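PDB 5ICQ: methylocystis parvus OBBP MbnE from Methylocystis parvus OBBP, which probably binds the copper-chelating natural product methanobactin in the periplasm and takes part in its transport, as a family 5 extracellular solute-binding protein. Local coordinates for residues R164-L169 with P194-I199; A357-R362 with E575-H580; A461-L466 with V473-V478. One frame throughout, in Å; residues are numbered along the deposited sequence.

Interaction 1 of 3, residues R164-L169 with P194-I199; sequences RIAYGL and PLILAI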
loop_
_atom_site.group_PDB
_atom_site.type_symbol
_atom_site.label_atom_id
_atom_site.label_comp_id
_atom_site.label_asym_id
_atom_site.label_seq_id
_atom_site.Cartn_x
_atom_site.Cartn_y
_atom_site.Cartn_z
ATOM N N ARG A 164 13.061 6.721 -10.426
ATOM C CA ARG A 164 13.898 7.562 -11.280
ATOM C C ARG A 164 13.830 9.019 -10.848
ATOM O O ARG A 164 14.853 9.711 -10.805
ATOM C CB ARG A 164 13.475 7.433 -12.741
ATOM C CG ARG A 164 13.712 6.077 -13.341
ATOM C CD ARG A 164 13.496 6.125 -14.847
ATOM N NE ARG A 164 13.284 4.791 -15.393
ATOM C CZ ARG A 164 13.153 4.525 -16.685
ATOM N NH1 ARG A 164 13.208 5.508 -17.575
ATOM N NH2 ARG A 164 12.965 3.275 -17.085
ATOM N N ILE A 165 12.629 9.504 -10.529
ATOM C CA ILE A 165 12.487 10.904 -10.143
ATOM C C ILE A 165 13.186 11.168 -8.817
ATOM O O ILE A 165 13.886 12.176 -8.659
ATOM C CB ILE A 165 11.000 11.298 -10.088
ATOM C CG1 ILE A 165 10.366 11.192 -11.476
ATOM C CG2 ILE A 165 10.851 12.713 -9.559
ATOM C CD1 ILE A 165 8.892 11.545 -11.486
ATOM N N ALA A 166 13.021 10.262 -7.850
ATOM C CA ALA A 166 13.650 10.449 -6.546
ATOM C C ALA A 166 15.170 10.452 -6.663
ATOM O O ALA A 166 15.838 11.365 -6.169
ATOM C CB ALA A 166 13.186 9.357 -5.576
ATOM N N TYR A 167 15.742 9.421 -7.298
ATOM C CA TYR A 167 17.197 9.377 -7.422
ATOM C C TYR A 167 17.701 10.551 -8.248
ATOM O O TYR A 167 18.815 11.032 -8.025
ATOM C CB TYR A 167 17.671 8.055 -8.043
ATOM C CG TYR A 167 17.331 6.787 -7.262
ATOM C CD1 TYR A 167 16.642 6.831 -6.051
ATOM C CD2 TYR A 167 17.705 5.543 -7.751
ATOM C CE1 TYR A 167 16.322 5.656 -5.357
ATOM C CE2 TYR A 167 17.390 4.368 -7.075
ATOM C CZ TYR A 167 16.697 4.428 -5.882
ATOM O OH TYR A 167 16.393 3.248 -5.235
ATOM N N GLY A 168 16.883 11.038 -9.188
ATOM C CA GLY A 168 17.248 12.202 -9.976
ATOM C C GLY A 168 17.371 13.482 -9.176
ATOM O O GLY A 168 17.964 14.445 -9.661
ATOM N N LEU A 169 16.823 13.518 -7.958
ATOM C CA LEU A 169 16.941 14.707 -7.124
ATOM C C LEU A 169 18.303 14.819 -6.460
ATOM O O LEU A 169 18.677 15.914 -6.028
ATOM C CB LEU A 169 15.854 14.714 -6.045
ATOM C CG LEU A 169 14.389 14.778 -6.474
ATOM C CD1 LEU A 169 13.486 14.533 -5.275
ATOM C CD2 LEU A 169 14.087 16.131 -7.095
ATOM N N PRO A 194 16.394 10.453 1.998
ATOM C CA PRO A 194 17.415 9.573 2.595
ATOM C C PRO A 194 16.922 8.168 2.887
ATOM O O PRO A 194 17.709 7.217 2.771
ATOM C CB PRO A 194 17.800 10.305 3.888
ATOM C CG PRO A 194 17.503 11.738 3.604
ATOM C CD PRO A 194 16.249 11.700 2.774
ATOM N N LEU A 195 15.649 8.006 3.269
ATOM C CA LEU A 195 15.119 6.671 3.532
ATOM C C LEU A 195 14.875 5.909 2.235
ATOM O O LEU A 195 15.054 4.689 2.188
ATOM C CB LEU A 195 13.823 6.746 4.351
ATOM C CG LEU A 195 13.934 7.111 5.832
ATOM C CD1 LEU A 195 14.091 8.613 6.037
ATOM C CD2 LEU A 195 12.736 6.582 6.596
ATOM N N ILE A 196 14.452 6.613 1.180
ATOM C CA ILE A 196 14.323 5.989 -0.135
ATOM C C ILE A 196 15.680 5.484 -0.620
ATOM O O ILE A 196 15.792 4.374 -1.154
ATOM C CB ILE A 196 13.698 6.986 -1.130
ATOM C CG1 ILE A 196 12.230 7.237 -0.782
ATOM C CG2 ILE A 196 13.818 6.471 -2.566
ATOM C CD1 ILE A 196 11.653 8.445 -1.467
ATOM N N LEU A 197 16.732 6.288 -0.446
ATOM C CA LEU A 197 18.073 5.832 -0.814
ATOM C C LEU A 197 18.509 4.646 0.034
ATOM O O LEU A 197 19.207 3.747 -0.454
ATOM C CB LEU A 197 19.080 6.979 -0.666
ATOM C CG LEU A 197 18.864 8.169 -1.602
ATOM C CD1 LEU A 197 19.761 9.342 -1.208
ATOM C CD2 LEU A 197 19.136 7.751 -3.036
ATOM N N ALA A 198 18.111 4.630 1.305
ATOM C CA ALA A 198 18.505 3.563 2.215
ATOM C C ALA A 198 17.864 2.222 1.880
ATOM O O ALA A 198 18.397 1.182 2.280
ATOM C CB ALA A 198 18.157 3.964 3.647
ATOM N N ILE A 199 16.730 2.198 1.178
ATOM C CA ILE A 199 16.105 0.926 0.849
ATOM C C ILE A 199 16.359 0.514 -0.598
ATOM O O ILE A 199 15.789 -0.477 -1.056
ATOM C CB ILE A 199 14.599 0.943 1.166
ATOM C CG1 ILE A 199 13.889 2.061 0.396
ATOM C CG2 ILE A 199 14.377 1.099 2.670
ATOM C CD1 ILE A 199 12.337 2.058 0.622
HETATM O O HOH W 1 14.673 3.095 -3.252
#
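The phenol oxygen of Y167 is held by two partners: a water 2.6 Å from OH, and the side-chain amide nitrogen of Q163, one turn earlier in the same helix. The water lies at the edge of the ring, in its plane, and donates to I196 O at 2.7 Å, so a single solvent molecule joins the tyrosine to the backbone of the second helix. This is a helix-helix crossing in a family 5 solute-binding fold. Helix 161-168 meets helix 193-198 with the axes of the two short segments 10.4 Å apart and their directions turned by 114°. Such a steep crossing gives a small contact, carried by four residues. I196 occupies its middle: the methyl CG2 lies 3.8 Å from Y167 CE1, close to the plane of the ring and at its edge, and 4.2 Å from A166 CB. Alanine suits its place because its one methyl, directed at the other helix, meets the branched isoleucine without reaching past it. Tyrosine serves two purposes, offering carbon to the aliphatic side chains and a hydroxyl to the water beyond them. With chi2 at -1° the ring plane nearly contains the bond from CB to CA, which puts the CD1-CE1 edge alongside I196. L197 packs against F152 of helix 145-158, whose ring meets that of Y167, so helix 145-158 lines the same cluster. Slid past the tyrosine in the opposite direction, L197 brings its CD2 methyl within 4.0 Å of Y167 CD1.

Interaction 2 of 3, residues A357-R362 with E575-H580; sequences AGLYTR and EQWIAH
Three side chains converge here through the same choice of first torsion: W577 (chi1 -51°), L359 (-69°) and Y360 (-74°) each set CG anti to the carbonyl carbon, and the far corner of the indole reaches both the leucine and the phenol. W577 stands on the middle strand, 576-581, of a three-stranded antiparallel sheet. L359 lies in the loop before strand 361-362 of a different, mixed sheet, and Y360 follows it, so the contact ties one sheet to the chain entering another. The benzene end of the indole does the touching. Its CH2 lies 3.9 Å from L359 CB and 4.1 Å from L359 CD1, the leucine crossing it at a slant. A large flat residue suits a place where the gap between backbones is wide: the nearest CA atoms, of Y360 and E575, are 9.3 Å apart. Were this tryptophan an alanine, a gap would probably open beside L359 and Y360, and W294, stacked on the indole, would lose its partner. W294, from helix 291-296, also touches L359 and so joins the apolar cluster. The phenol is steadied on its own side by Y356, edge-to-face, and by F571. Y360 crosses the tryptophan at about a right angle, bringing its CE1 within 4.1 Å of W577 CH2.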
loop_
_atom_site.group_PDB
_atom_site.type_symbol
_atom_site.label_atom_id
_atom_site.label_comp_id
_atom_site.label_asym_id
_atom_site.label_seq_id
_atom_site.Cartn_x
_atom_site.Cartn_y
_atom_site.Cartn_z
ATOM N N ALA A 357 -21.685 -11.457 2.874
ATOM C CA ALA A 357 -21.940 -12.244 4.082
ATOM C C ALA A 357 -21.744 -11.414 5.344
ATOM O O ALA A 357 -21.415 -11.949 6.408
ATOM C CB ALA A 357 -21.070 -13.508 4.121
ATOM N N GLY A 358 -21.946 -10.101 5.232
ATOM C CA GLY A 358 -21.791 -9.202 6.363
ATOM C C GLY A 358 -20.377 -9.046 6.876
ATOM O O GLY A 358 -20.181 -8.531 7.980
ATOM N N LEU A 359 -19.377 -9.434 6.089
ATOM C CA LEU A 359 -18.012 -9.519 6.597
ATOM C C LEU A 359 -17.233 -8.214 6.516
ATOM O O LEU A 359 -16.170 -8.105 7.140
ATOM C CB LEU A 359 -17.239 -10.598 5.830
ATOM C CG LEU A 359 -17.729 -12.021 6.138
ATOM C CD1 LEU A 359 -17.101 -13.013 5.175
ATOM C CD2 LEU A 359 -17.412 -12.405 7.589
ATOM N N TYR A 360 -17.700 -7.235 5.755
ATOM C CA TYR A 360 -16.938 -6.010 5.581
ATOM C C TYR A 360 -17.396 -4.926 6.548
ATOM O O TYR A 360 -18.429 -5.035 7.209
ATOM C CB TYR A 360 -17.054 -5.517 4.147
ATOM C CG TYR A 360 -16.257 -6.320 3.149
ATOM C CD1 TYR A 360 -14.951 -6.698 3.407
ATOM C CD2 TYR A 360 -16.813 -6.675 1.927
ATOM C CE1 TYR A 360 -14.211 -7.406 2.466
ATOM C CE2 TYR A 360 -16.087 -7.376 0.988
ATOM C CZ TYR A 360 -14.798 -7.743 1.256
ATOM O OH TYR A 360 -14.097 -8.439 0.296
ATOM N N THR A 361 -16.601 -3.857 6.616
ATOM C CA THR A 361 -16.943 -2.694 7.419
ATOM C C THR A 361 -16.789 -1.441 6.562
ATOM O O THR A 361 -15.919 -1.379 5.688
ATOM C CB THR A 361 -16.061 -2.620 8.696
ATOM O OG1 THR A 361 -16.472 -1.511 9.508
ATOM C CG2 THR A 361 -14.626 -2.438 8.337
ATOM N N ARG A 362 -17.654 -0.453 6.789
ATOM C CA ARG A 362 -17.602 0.762 5.977
ATOM C C ARG A 362 -16.270 1.474 6.173
ATOM O O ARG A 362 -15.773 1.585 7.294
ATOM C CB ARG A 362 -18.748 1.707 6.348
ATOM C CG ARG A 362 -18.956 2.860 5.336
ATOM C CD ARG A 362 -19.665 2.345 4.052
ATOM N NE ARG A 362 -19.640 3.331 2.966
ATOM C CZ ARG A 362 -20.573 4.267 2.772
ATOM N NH1 ARG A 362 -21.626 4.347 3.579
ATOM N NH2 ARG A 362 -20.448 5.127 1.769
ATOM N N GLU A 575 -9.909 -7.156 9.448
ATOM C CA GLU A 575 -8.849 -8.106 9.742
ATOM C C GLU A 575 -8.369 -8.786 8.470
ATOM O O GLU A 575 -9.067 -8.824 7.451
ATOM C CB GLU A 575 -9.325 -9.176 10.738
ATOM C CG GLU A 575 -9.545 -8.649 12.135
ATOM C CD GLU A 575 -11.009 -8.389 12.440
ATOM O OE1 GLU A 575 -11.882 -9.013 11.795
ATOM O OE2 GLU A 575 -11.282 -7.566 13.338
ATOM N N GLN A 576 -7.164 -9.341 8.553
ATOM C CA GLN A 576 -6.625 -10.193 7.505
ATOM C C GLN A 576 -7.019 -11.643 7.766
ATOM O O GLN A 576 -6.843 -12.148 8.880
ATOM C CB GLN A 576 -5.104 -10.053 7.441
ATOM C CG GLN A 576 -4.494 -10.808 6.264
ATOM C CD GLN A 576 -3.018 -10.517 6.087
ATOM O OE1 GLN A 576 -2.544 -9.418 6.398
ATOM N NE2 GLN A 576 -2.281 -11.501 5.594
ATOM N N TRP A 577 -7.572 -12.302 6.750
ATOM C CA TRP A 577 -8.049 -13.679 6.855
ATOM C C TRP A 577 -6.972 -14.602 6.294
ATOM O O TRP A 577 -6.602 -14.483 5.118
ATOM C CB TRP A 577 -9.365 -13.857 6.086
ATOM C CG TRP A 577 -10.402 -12.824 6.445
ATOM C CD1 TRP A 577 -10.529 -12.167 7.644
ATOM C CD2 TRP A 577 -11.437 -12.314 5.596
ATOM N NE1 TRP A 577 -11.586 -11.285 7.591
ATOM C CE2 TRP A 577 -12.151 -11.347 6.342
ATOM C CE3 TRP A 577 -11.828 -12.577 4.277
ATOM C CZ2 TRP A 577 -13.245 -10.658 5.819
ATOM C CZ3 TRP A 577 -12.913 -11.885 3.754
ATOM C CH2 TRP A 577 -13.607 -10.933 4.526
ATOM N N ILE A 578 -6.442 -15.494 7.136
ATOM C CA ILE A 578 -5.388 -16.405 6.705
ATOM C C ILE A 578 -5.734 -17.836 7.100
ATOM O O ILE A 578 -6.575 -18.090 7.965
ATOM C CB ILE A 578 -4.001 -16.018 7.271
ATOM C CG1 ILE A 578 -3.923 -16.341 8.762
ATOM C CG2 ILE A 578 -3.704 -14.527 7.031
ATOM C CD1 ILE A 578 -2.497 -16.194 9.351
ATOM N N ALA A 579 -5.068 -18.782 6.444
ATOM C CA ALA A 579 -5.135 -20.182 6.831
ATOM C C ALA A 579 -3.770 -20.797 6.592
ATOM O O ALA A 579 -3.026 -20.350 5.716
ATOM C CB ALA A 579 -6.209 -20.958 6.056
ATOM N N HIS A 580 -3.439 -21.822 7.377
ATOM C CA HIS A 580 -2.097 -22.374 7.288
ATOM C C HIS A 580 -2.058 -23.779 7.871
ATOM O O HIS A 580 -2.879 -24.144 8.718
ATOM C CB HIS A 580 -1.089 -21.481 8.020
ATOM C CG HIS A 580 -1.412 -21.285 9.464
ATOM N ND1 HIS A 580 -1.013 -22.171 10.442
ATOM C CD2 HIS A 580 -2.106 -20.309 10.100
ATOM C CE1 HIS A 580 -1.446 -21.751 11.617
ATOM N NE2 HIS A 580 -2.113 -20.625 11.438
#

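Interaction 3 of 3, residues A461-L466 with V473-V478; sequences AYASSL and VRVRLV
A463 CB and V473 CB meet at 3.6 Å, the closest approach between residues 461-466 and 473-478. Alanine lets the helix come this near: its methyl also lies 3.9 Å from V473 CG1 and 4.1 Å from V475 CG2, so two valines of the strand pack against one small residue. The other methyl of V473, CG2, turns to L466 and sits 3.8 Å from both its CB and its CD1. CG2 reaches the leucine because it is placed anti to the carbonyl carbon, while CG1 is anti to the backbone N (chi1 -175°). In the next shell Y462 backs the leucine, with L466 CD1 standing 3.6 Å above the centre of its ring. The tyrosine is fixed by a hydrogen bond from OH to the carbonyl of F342. On the strand side, V473 also touches F446 and I448 of strand 442-450, to which the backbone of R474 is bonded. Small and branched apolar residues face each other, and the axes of the short segments pass 8.3 Å apart at 171°, nearly antiparallel. A chain that leaves a strand, packs a helix against the sheet and comes back in a parallel strand forms the beta-alpha-beta crossover, here 442-450, 453-467 and 472-477.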
loop_
_atom_site.group_PDB
_atom_site.type_symbol
_atom_site.label_atom_id
_atom_site.label_comp_id
_atom_site.label_asym_id
_atom_site.label_seq_id
_atom_site.Cartn_x
_atom_site.Cartn_y
_atom_site.Cartn_z
ATOM N N ALA A 461 -26.466 -1.434 -7.578
ATOM C CA ALA A 461 -27.144 -1.155 -6.314
ATOM C C ALA A 461 -27.221 0.345 -6.071
ATOM O O ALA A 461 -28.279 0.882 -5.711
ATOM C CB ALA A 461 -26.415 -1.861 -5.166
ATOM N N TYR A 462 -26.100 1.039 -6.271
ATOM C CA TYR A 462 -26.069 2.487 -6.115
ATOM C C TYR A 462 -27.025 3.162 -7.087
ATOM O O TYR A 462 -27.751 4.092 -6.710
ATOM C CB TYR A 462 -24.633 2.978 -6.321
ATOM C CG TYR A 462 -24.331 4.409 -5.889
ATOM C CD1 TYR A 462 -25.121 5.073 -4.954
ATOM C CD2 TYR A 462 -23.215 5.077 -6.407
ATOM C CE1 TYR A 462 -24.812 6.383 -4.547
ATOM C CE2 TYR A 462 -22.898 6.363 -6.010
ATOM C CZ TYR A 462 -23.704 7.015 -5.089
ATOM O OH TYR A 462 -23.388 8.302 -4.716
ATOM N N ALA A 463 -27.068 2.687 -8.341
ATOM C CA ALA A 463 -27.959 3.296 -9.327
ATOM C C ALA A 463 -29.409 3.183 -8.888
ATOM O O ALA A 463 -30.197 4.131 -9.031
ATOM C CB ALA A 463 -27.769 2.631 -10.695
ATOM N N SER A 464 -29.772 2.026 -8.342
ATOM C CA SER A 464 -31.132 1.807 -7.868
ATOM C C SER A 464 -31.483 2.763 -6.733
ATOM O O SER A 464 -32.611 3.259 -6.654
ATOM C CB SER A 464 -31.282 0.349 -7.426
ATOM O OG SER A 464 -32.607 0.078 -7.022
ATOM N N SER A 465 -30.528 3.032 -5.840
ATOM C CA SER A 465 -30.765 3.992 -4.760
ATOM C C SER A 465 -30.912 5.415 -5.284
ATOM O O SER A 465 -31.776 6.170 -4.818
ATOM C CB SER A 465 -29.618 3.927 -3.753
ATOM O OG SER A 465 -29.667 2.707 -3.037
ATOM N N LEU A 466 -30.052 5.815 -6.222
ATOM C CA LEU A 466 -30.116 7.173 -6.749
ATOM C C LEU A 466 -31.393 7.411 -7.535
ATOM O O LEU A 466 -31.887 8.544 -7.582
ATOM C CB LEU A 466 -28.887 7.450 -7.622
ATOM C CG LEU A 466 -27.630 7.674 -6.763
ATOM C CD1 LEU A 466 -26.380 7.551 -7.607
ATOM C CD2 LEU A 466 -27.659 9.051 -6.064
ATOM N N VAL A 473 -28.971 6.808 -13.646
ATOM C CA VAL A 473 -27.589 6.330 -13.579
ATOM C C VAL A 473 -27.437 5.148 -14.525
ATOM O O VAL A 473 -28.092 4.118 -14.344
ATOM C CB VAL A 473 -27.189 5.920 -12.155
ATOM C CG1 VAL A 473 -25.695 5.552 -12.117
ATOM C CG2 VAL A 473 -27.520 7.037 -11.145
ATOM N N ARG A 474 -26.561 5.279 -15.513
ATOM C CA ARG A 474 -26.257 4.172 -16.405
ATOM C C ARG A 474 -24.971 3.489 -15.955
ATOM O O ARG A 474 -23.942 4.148 -15.780
ATOM C CB ARG A 474 -26.128 4.686 -17.839
ATOM C CG ARG A 474 -27.371 5.450 -18.281
ATOM C CD ARG A 474 -27.098 6.455 -19.392
ATOM N NE ARG A 474 -26.747 7.784 -18.886
ATOM C CZ ARG A 474 -25.632 8.433 -19.208
ATOM N NH1 ARG A 474 -24.755 7.878 -20.034
ATOM N NH2 ARG A 474 -25.394 9.638 -18.716
ATOM N N VAL A 475 -25.027 2.173 -15.770
ATOM C CA VAL A 475 -23.860 1.394 -15.352
ATOM C C VAL A 475 -23.338 0.676 -16.586
ATOM O O VAL A 475 -24.059 -0.135 -17.186
ATOM C CB VAL A 475 -24.217 0.398 -14.235
ATOM C CG1 VAL A 475 -23.000 -0.472 -13.850
ATOM C CG2 VAL A 475 -24.739 1.144 -13.015
ATOM N N ARG A 476 -22.103 0.973 -16.995
ATOM C CA ARG A 476 -21.561 0.363 -18.208
ATOM C C ARG A 476 -20.254 -0.358 -17.920
ATOM O O ARG A 476 -19.261 0.260 -17.509
ATOM C CB ARG A 476 -21.378 1.392 -19.329
ATOM C CG ARG A 476 -22.693 2.051 -19.765
ATOM C CD ARG A 476 -23.845 1.046 -19.996
ATOM N NE ARG A 476 -25.128 1.725 -20.245
ATOM C CZ ARG A 476 -26.320 1.347 -19.781
ATOM N NH1 ARG A 476 -26.447 0.264 -19.001
ATOM N NH2 ARG A 476 -27.392 2.072 -20.080
ATOM N N LEU A 477 -20.268 -1.665 -18.155
ATOM C CA LEU A 477 -19.088 -2.510 -18.042
ATOM C C LEU A 477 -18.295 -2.401 -19.341
ATOM O O LEU A 477 -18.837 -2.665 -20.416
ATOM C CB LEU A 477 -19.534 -3.951 -17.797
ATOM C CG LEU A 477 -18.490 -5.055 -17.876
ATOM C CD1 LEU A 477 -17.572 -4.910 -16.715
ATOM C CD2 LEU A 477 -19.167 -6.426 -17.868
ATOM N N VAL A 478 -17.036 -1.986 -19.261
ATOM C CA VAL A 478 -16.247 -1.796 -20.475
ATOM C C VAL A 478 -15.045 -2.732 -20.427
ATOM O O VAL A 478 -14.569 -3.105 -19.350
ATOM C CB VAL A 478 -15.815 -0.326 -20.663
ATOM C CG1 VAL A 478 -17.029 0.591 -20.648
ATOM C CG2 VAL A 478 -14.864 0.090 -19.587
#

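Interaction 1 lies across the centre of the chain from the other two, its centre about 36 Å from that of interaction 2 and about 43 Å from that of interaction 3. It also comes first along the chain, closing before either of the others opens. Interaction 3 then forms wholly within the 212 residues that separate the two halves of interaction 2. Those two are neighbours, with nearest atoms about 8 Å apart and no touch, and both reach the same mixed sheet, through strands 361-362 and 472-477. Because 576-581 lies in another sheet, interaction 2 joins that sheet to the chain entering the mixed one, uniting parts far apart in sequence; interactions 1 and 3 are local.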